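Local coordinates for protein endo-pectate lyase (Erwinia chrysanthemi, PDB 3B4N) that probably depolymerises polygalacturonate and methylated pectins by eliminative, calcium-dependent endo-cleavage on a right-handed parallel beta-helix, at residues W37-S42 with V88-E93; A45-Y50 with A68-F73. All blocks are in the same frame, centred on the assembly; numbering follows the deposited sequence.

Contact 1 of 2, residues W37-S42 with V88-E93. With EDO (1,2-ethanediol), chain G.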
loop_
_atom_site.group_PDB
_atom_site.type_symbol
_atom_site.label_atom_id
_atom_site.label_comp_id
_atom_site.label_asym_id
_atom_site.label_seq_id
_atom_site.Cartn_x
_atom_site.Cartn_y
_atom_site.Cartn_z
ATOM N N TRP A 37 -0.359 3.830 10.842
ATOM C CA TRP A 37 -0.816 3.160 12.047
ATOM C C TRP A 37 -1.974 2.238 11.757
ATOM O O TRP A 37 -2.599 2.311 10.699
ATOM C CB TRP A 37 -1.239 4.185 13.116
ATOM C CG TRP A 37 -2.377 5.096 12.708
ATOM C CD1 TRP A 37 -3.711 4.917 12.960
ATOM C CD2 TRP A 37 -2.271 6.307 11.955
ATOM N NE1 TRP A 37 -4.439 5.945 12.407
ATOM C CE2 TRP A 37 -3.580 6.813 11.784
ATOM C CE3 TRP A 37 -1.192 7.016 11.406
ATOM C CZ2 TRP A 37 -3.842 7.998 11.083
ATOM C CZ3 TRP A 37 -1.449 8.191 10.709
ATOM C CH2 TRP A 37 -2.766 8.671 10.554
ATOM N N SER A 38 -2.223 1.337 12.694
ATOM C CA SER A 38 -3.366 0.451 12.602
ATOM C C SER A 38 -4.087 0.633 13.928
ATOM O O SER A 38 -3.468 0.918 14.954
ATOM C CB SER A 38 -2.950 -1.014 12.431
ATOM O OG SER A 38 -2.263 -1.497 13.570
ATOM N N THR A 39 -5.405 0.515 13.905
ATOM C CA THR A 39 -6.174 0.635 15.129
ATOM C C THR A 39 -7.340 -0.328 15.038
ATOM O O THR A 39 -7.824 -0.614 13.943
ATOM C CB THR A 39 -6.709 2.080 15.346
ATOM O OG1 THR A 39 -7.405 2.137 16.596
ATOM C CG2 THR A 39 -7.663 2.497 14.225
ATOM N N ASP A 40 -7.759 -0.861 16.181
ATOM C CA ASP A 40 -8.908 -1.756 16.194
ATOM C C ASP A 40 -10.122 -1.052 16.800
ATOM O O ASP A 40 -11.123 -1.694 17.125
ATOM C CB ASP A 40 -8.603 -3.052 16.950
ATOM C CG ASP A 40 -7.997 -2.811 18.306
ATOM O OD1 ASP A 40 -8.217 -1.726 18.875
ATOM O OD2 ASP A 40 -7.303 -3.720 18.811
ATOM N N GLU A 41 -10.029 0.267 16.965
ATOM C CA GLU A 41 -11.166 1.035 17.480
ATOM C C GLU A 41 -12.229 0.955 16.382
ATOM O O GLU A 41 -11.959 1.268 15.226
ATOM C CB GLU A 41 -10.764 2.494 17.743
ATOM C CG GLU A 41 -11.954 3.442 17.931
ATOM C CD GLU A 41 -12.910 2.974 19.010
ATOM O OE1 GLU A 41 -14.140 3.043 18.787
ATOM O OE2 GLU A 41 -12.435 2.541 20.080
ATOM N N SER A 42 -13.440 0.539 16.740
ATOM C CA SER A 42 -14.506 0.378 15.755
ATOM C C SER A 42 -15.353 1.605 15.433
ATOM O O SER A 42 -15.975 1.664 14.376
ATOM C CB SER A 42 -15.435 -0.756 16.190
ATOM O OG SER A 42 -16.021 -0.461 17.445
ATOM N N VAL A 88 -0.108 8.975 17.707
ATOM C CA VAL A 88 -1.382 9.158 17.031
ATOM C C VAL A 88 -2.463 8.774 18.038
ATOM O O VAL A 88 -2.410 7.713 18.666
ATOM C CB VAL A 88 -1.509 8.295 15.758
ATOM C CG1 VAL A 88 -2.962 8.280 15.280
ATOM C CG2 VAL A 88 -0.617 8.867 14.664
ATOM N N ASP A 89 -3.413 9.680 18.214
ATOM C CA ASP A 89 -4.527 9.501 19.128
ATOM C C ASP A 89 -5.780 9.220 18.301
ATOM O O ASP A 89 -6.257 10.084 17.571
ATOM C CB ASP A 89 -4.716 10.788 19.940
ATOM C CG ASP A 89 -5.782 10.674 21.017
ATOM O OD1 ASP A 89 -5.997 11.691 21.719
ATOM O OD2 ASP A 89 -6.396 9.597 21.170
ATOM N N VAL A 90 -6.291 7.999 18.402
ATOM C CA VAL A 90 -7.508 7.620 17.692
ATOM C C VAL A 90 -8.644 7.934 18.670
ATOM O O VAL A 90 -8.715 7.375 19.767
ATOM C CB VAL A 90 -7.469 6.126 17.310
ATOM C CG1 VAL A 90 -8.795 5.700 16.707
ATOM C CG2 VAL A 90 -6.341 5.889 16.319
ATOM N N VAL A 91 -9.512 8.861 18.275
ATOM C CA VAL A 91 -10.614 9.305 19.124
ATOM C C VAL A 91 -11.926 8.686 18.687
ATOM O O VAL A 91 -12.334 8.822 17.538
ATOM C CB VAL A 91 -10.739 10.843 19.082
ATOM C CG1 VAL A 91 -11.835 11.302 20.032
ATOM C CG2 VAL A 91 -9.404 11.487 19.442
ATOM N N SER A 92 -12.590 8.002 19.613
ATOM C CA SER A 92 -13.856 7.362 19.302
ATOM C C SER A 92 -15.004 8.357 19.390
ATOM O O SER A 92 -14.840 9.476 19.876
ATOM C CB SER A 92 -14.128 6.216 20.280
ATOM O OG SER A 92 -14.552 6.734 21.537
ATOM N N GLU A 93 -16.169 7.935 18.919
ATOM C CA GLU A 93 -17.352 8.778 18.974
ATOM C C GLU A 93 -17.695 9.084 20.429
ATOM O O GLU A 93 -18.332 10.105 20.721
ATOM C CB GLU A 93 -18.517 8.069 18.298
ATOM C CG GLU A 93 -18.343 7.929 16.803
ATOM C CD GLU A 93 -19.479 7.176 16.162
ATOM O OE1 GLU A 93 -19.469 7.035 14.926
ATOM O OE2 GLU A 93 -20.382 6.730 16.902
HETATM C C1 EDO G . -4.023 -1.999 16.669
HETATM O O1 EDO G . -4.346 -2.278 15.195
HETATM C C2 EDO G . -3.113 -3.044 17.327
HETATM O O2 EDO G . -1.757 -3.033 16.557
#

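Contact 2 of 2, residues A45-Y50 with A68-F73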
loop_
_atom_site.group_PDB
_atom_site.type_symbol
_atom_site.label_atom_id
_atom_site.label_comp_id
_atom_site.label_asym_id
_atom_site.label_seq_id
_atom_site.Cartn_x
_atom_site.Cartn_y
_atom_site.Cartn_z
ATOM N N ALA A 45 -14.014 8.613 15.308
ATOM C CA ALA A 45 -14.621 9.892 14.945
ATOM C C ALA A 45 -13.563 10.771 14.276
ATOM O O ALA A 45 -13.813 11.383 13.242
ATOM C CB ALA A 45 -15.170 10.579 16.176
ATOM N N ARG A 46 -12.382 10.831 14.884
ATOM C CA ARG A 46 -11.273 11.608 14.336
ATOM C C ARG A 46 -9.979 11.001 14.829
ATOM O O ARG A 46 -9.979 10.157 15.728
ATOM C CB ARG A 46 -11.333 13.074 14.787
ATOM C CG ARG A 46 -11.168 13.259 16.293
ATOM C CD ARG A 46 -10.674 14.653 16.664
ATOM N NE ARG A 46 -11.577 15.695 16.190
ATOM C CZ ARG A 46 -11.392 16.992 16.413
ATOM N NH1 ARG A 46 -10.340 17.406 17.104
ATOM N NH2 ARG A 46 -12.266 17.870 15.938
ATOM N N GLN A 47 -8.876 11.439 14.234
ATOM C CA GLN A 47 -7.564 10.943 14.625
ATOM C C GLN A 47 -6.642 12.144 14.707
ATOM O O GLN A 47 -6.607 12.964 13.798
ATOM C CB GLN A 47 -7.065 9.921 13.603
ATOM C CG GLN A 47 -8.034 8.755 13.468
ATOM C CD GLN A 47 -7.639 7.808 12.366
ATOM O OE1 GLN A 47 -7.787 8.120 11.177
ATOM N NE2 GLN A 47 -7.126 6.646 12.751
ATOM N N GLU A 48 -5.902 12.250 15.803
ATOM C CA GLU A 48 -5.031 13.395 15.995
ATOM C C GLU A 48 -3.577 12.992 16.037
ATOM O O GLU A 48 -3.211 12.007 16.675
ATOM C CB GLU A 48 -5.406 14.106 17.291
ATOM C CG GLU A 48 -6.881 14.476 17.374
ATOM C CD GLU A 48 -7.219 15.221 18.642
ATOM O OE1 GLU A 48 -6.687 14.851 19.710
ATOM O OE2 GLU A 48 -8.028 16.167 18.570
ATOM N N VAL A 49 -2.741 13.756 15.351
ATOM C CA VAL A 49 -1.315 13.465 15.335
ATOM C C VAL A 49 -0.625 14.435 16.278
ATOM O O VAL A 49 -0.859 15.638 16.218
ATOM C CB VAL A 49 -0.709 13.638 13.925
ATOM C CG1 VAL A 49 0.754 13.203 13.928
ATOM C CG2 VAL A 49 -1.506 12.828 12.912
ATOM N N TYR A 50 0.213 13.893 17.156
ATOM C CA TYR A 50 0.968 14.689 18.120
ATOM C C TYR A 50 2.458 14.532 17.847
ATOM O O TYR A 50 2.921 13.477 17.410
ATOM C CB TYR A 50 0.648 14.237 19.544
ATOM C CG TYR A 50 -0.731 14.643 19.983
ATOM C CD1 TYR A 50 -0.938 15.846 20.660
ATOM C CD2 TYR A 50 -1.840 13.860 19.667
ATOM C CE1 TYR A 50 -2.212 16.265 21.009
ATOM C CE2 TYR A 50 -3.128 14.269 20.012
ATOM C CZ TYR A 50 -3.303 15.474 20.680
ATOM O OH TYR A 50 -4.573 15.904 20.998
ATOM N N ALA A 68 -11.639 9.995 10.126
ATOM C CA ALA A 68 -11.625 8.675 10.742
ATOM C C ALA A 68 -11.181 7.525 9.860
ATOM O O ALA A 68 -10.960 6.417 10.358
ATOM C CB ALA A 68 -13.024 8.365 11.286
ATOM N N GLU A 69 -11.041 7.785 8.567
ATOM C CA GLU A 69 -10.708 6.731 7.614
ATOM C C GLU A 69 -9.238 6.542 7.265
ATOM O O GLU A 69 -8.793 5.421 7.010
ATOM C CB GLU A 69 -11.520 6.953 6.334
ATOM C CG GLU A 69 -13.047 6.949 6.557
ATOM C CD GLU A 69 -13.602 8.261 7.128
ATOM O OE1 GLU A 69 -14.631 8.215 7.830
ATOM O OE2 GLU A 69 -13.033 9.339 6.866
ATOM N N THR A 70 -8.481 7.626 7.245
ATOM C CA THR A 70 -7.082 7.505 6.895
ATOM C C THR A 70 -6.288 6.709 7.929
ATOM O O THR A 70 -6.659 6.632 9.102
ATOM C CB THR A 70 -6.438 8.902 6.713
ATOM O OG1 THR A 70 -5.135 8.738 6.147
ATOM C CG2 THR A 70 -6.308 9.642 8.056
ATOM N N ARG A 71 -5.198 6.095 7.480
ATOM C CA ARG A 71 -4.331 5.351 8.383
ATOM C C ARG A 71 -2.888 5.777 8.153
ATOM O O ARG A 71 -1.951 5.120 8.609
ATOM C CB ARG A 71 -4.494 3.841 8.168
ATOM C CG ARG A 71 -5.864 3.313 8.614
ATOM C CD ARG A 71 -6.062 3.427 10.123
ATOM N NE ARG A 71 -7.324 2.814 10.549
ATOM C CZ ARG A 71 -8.496 3.446 10.623
ATOM N NH1 ARG A 71 -8.606 4.731 10.305
ATOM N NH2 ARG A 71 -9.573 2.783 11.015
ATOM N N THR A 72 -2.718 6.887 7.436
ATOM C CA THR A 72 -1.385 7.417 7.161
ATOM C C THR A 72 -1.382 8.939 7.283
ATOM O O THR A 72 -2.427 9.593 7.230
ATOM C CB THR A 72 -0.891 7.061 5.733
ATOM O OG1 THR A 72 -1.738 7.699 4.770
ATOM C CG2 THR A 72 -0.880 5.537 5.509
ATOM N N PHE A 73 -0.190 9.496 7.438
ATOM C CA PHE A 73 -0.012 10.938 7.561
ATOM C C PHE A 73 1.413 11.288 7.168
ATOM O O PHE A 73 2.325 10.486 7.346
ATOM C CB PHE A 73 -0.241 11.384 9.010
ATOM C CG PHE A 73 -0.040 12.854 9.229
ATOM C CD1 PHE A 73 -0.967 13.765 8.742
ATOM C CD2 PHE A 73 1.078 13.327 9.912
ATOM C CE1 PHE A 73 -0.795 15.131 8.925
ATOM C CE2 PHE A 73 1.262 14.703 10.103
ATOM C CZ PHE A 73 0.326 15.600 9.610
HETATM O O HOH W 1 -14.088 11.739 10.553
#

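Contact 1 of 2, residues W37-S42 with V88-E93
With chi1 of W37 at 61°, its CG sits between the backbone N and the carbonyl carbon, and V88 CG1 is anti to its own N (chi1 167°), which sets the V88 CG1 methyl over one face of the indole. CG1 stands 3.8 Å from the centroid of the five-membered W37 ring, almost on the ring normal, a CH-pi contact, while V88 CG2 covers the six-membered part at CE3 (3.8 Å). Further along, T39 and V90 point at each other tip to tip, with OG1 of T39 3.8 Å from V90 CG1. T39 OG1 accepts from E41 N (3.2 Å), an ST turn, and hydrogen-bonds Q21 O. Past this turn E41 CB lies 3.9 Å from V90 CG1, and the bend at chi2 helps carry its carboxylate over S92, OE1 to CB 3.5 Å; OE1 is hydrogen-bonded to K43 N. On the opposite side of the strand S38 OG is hydrogen-bonded to O1 of an ethanediol, probably from the crystallisation liquor (2.8 Å), and to N163. Strands 32-39 and 85-92 face each other across a beta-sandwich; the axes of 37-39 and 88-92 come within 9.3 Å and cross at -29°, strand 32-39 flanked by 22-29 and 72-75, strand 85-92 by 44-52 and 97-104.

Contact 2 of 2, residues A45-Y50 with A68-F73
V49 and Q47 on strand 44-52 meet F73 and the turn before it where the two sheets of an N-terminal sandwich of fibronectin type III topology face each other; residues 68-71 form most of the link that carries the chain from strand 61-66 in one sheet to 72-75 in the other. V49 lays CG2 over one face of the F73 ring, 4.1 Å from the centroid and offset toward the rim, with CG1 beside CD2 (4.0 Å). At the other end A68 CB rests on A45 O (3.7 Å), and a water that donates to A45 O also receives a weak bond from A68 N. A45 and R46 both face V91, a classic beta bulge. Between these ends the extended Q47 side chain brings its amide to the T70 carbonyl; the Q47 and R71 side chains cross at about a right angle, the amide and guanidinium planes 75° apart. R71 folds back at chi2, and NH1 gives bonds to A68 O (2.9 Å) and T70 O (3.0 Å), both acceptors lying in the guanidinium plane. T70 OG1 donates to T72 O, on a lone pair (3.0 Å), and D67 OD1 accepts from the N atoms of E69 and T70. Residues of the alternate set project from the other face of the strand: R46 NH1 makes a salt bridge to E48 OE2, on that oxygen's anti lone pair (3.0 Å), R62 adds a second, and Y50 OH donates to OE1 from above the carboxylate plane. The contact itself is apolar at V49 and F73 and polar at Q47: there R71 NH1 ties the A68 and T70 carbonyls together, which holds the turn beside the amide, and their partial negative charges would help to stabilise the guanidinium.

In the fold
Contacts 1 and 2 lie side by side in the same sandwich, their centres 8 Å apart, and each joins the three-stranded sheet to the four-stranded one. They share both sheets: strand 85-92 of contact 1 pairs with strand 44-52 of contact 2, with D89 N 2.8 Å from E48 O and V91 O 2.8 Å from A45 N, both probable hydrogen bonds. In the other sheet 32-39 neighbours 72-75, and W37 CH2 packs 3.5 Å from T72 O, so the indole belongs to the same interior as contact 2. Both contacts lie away from the calcium and zinc sites carried by the parallel beta-helix.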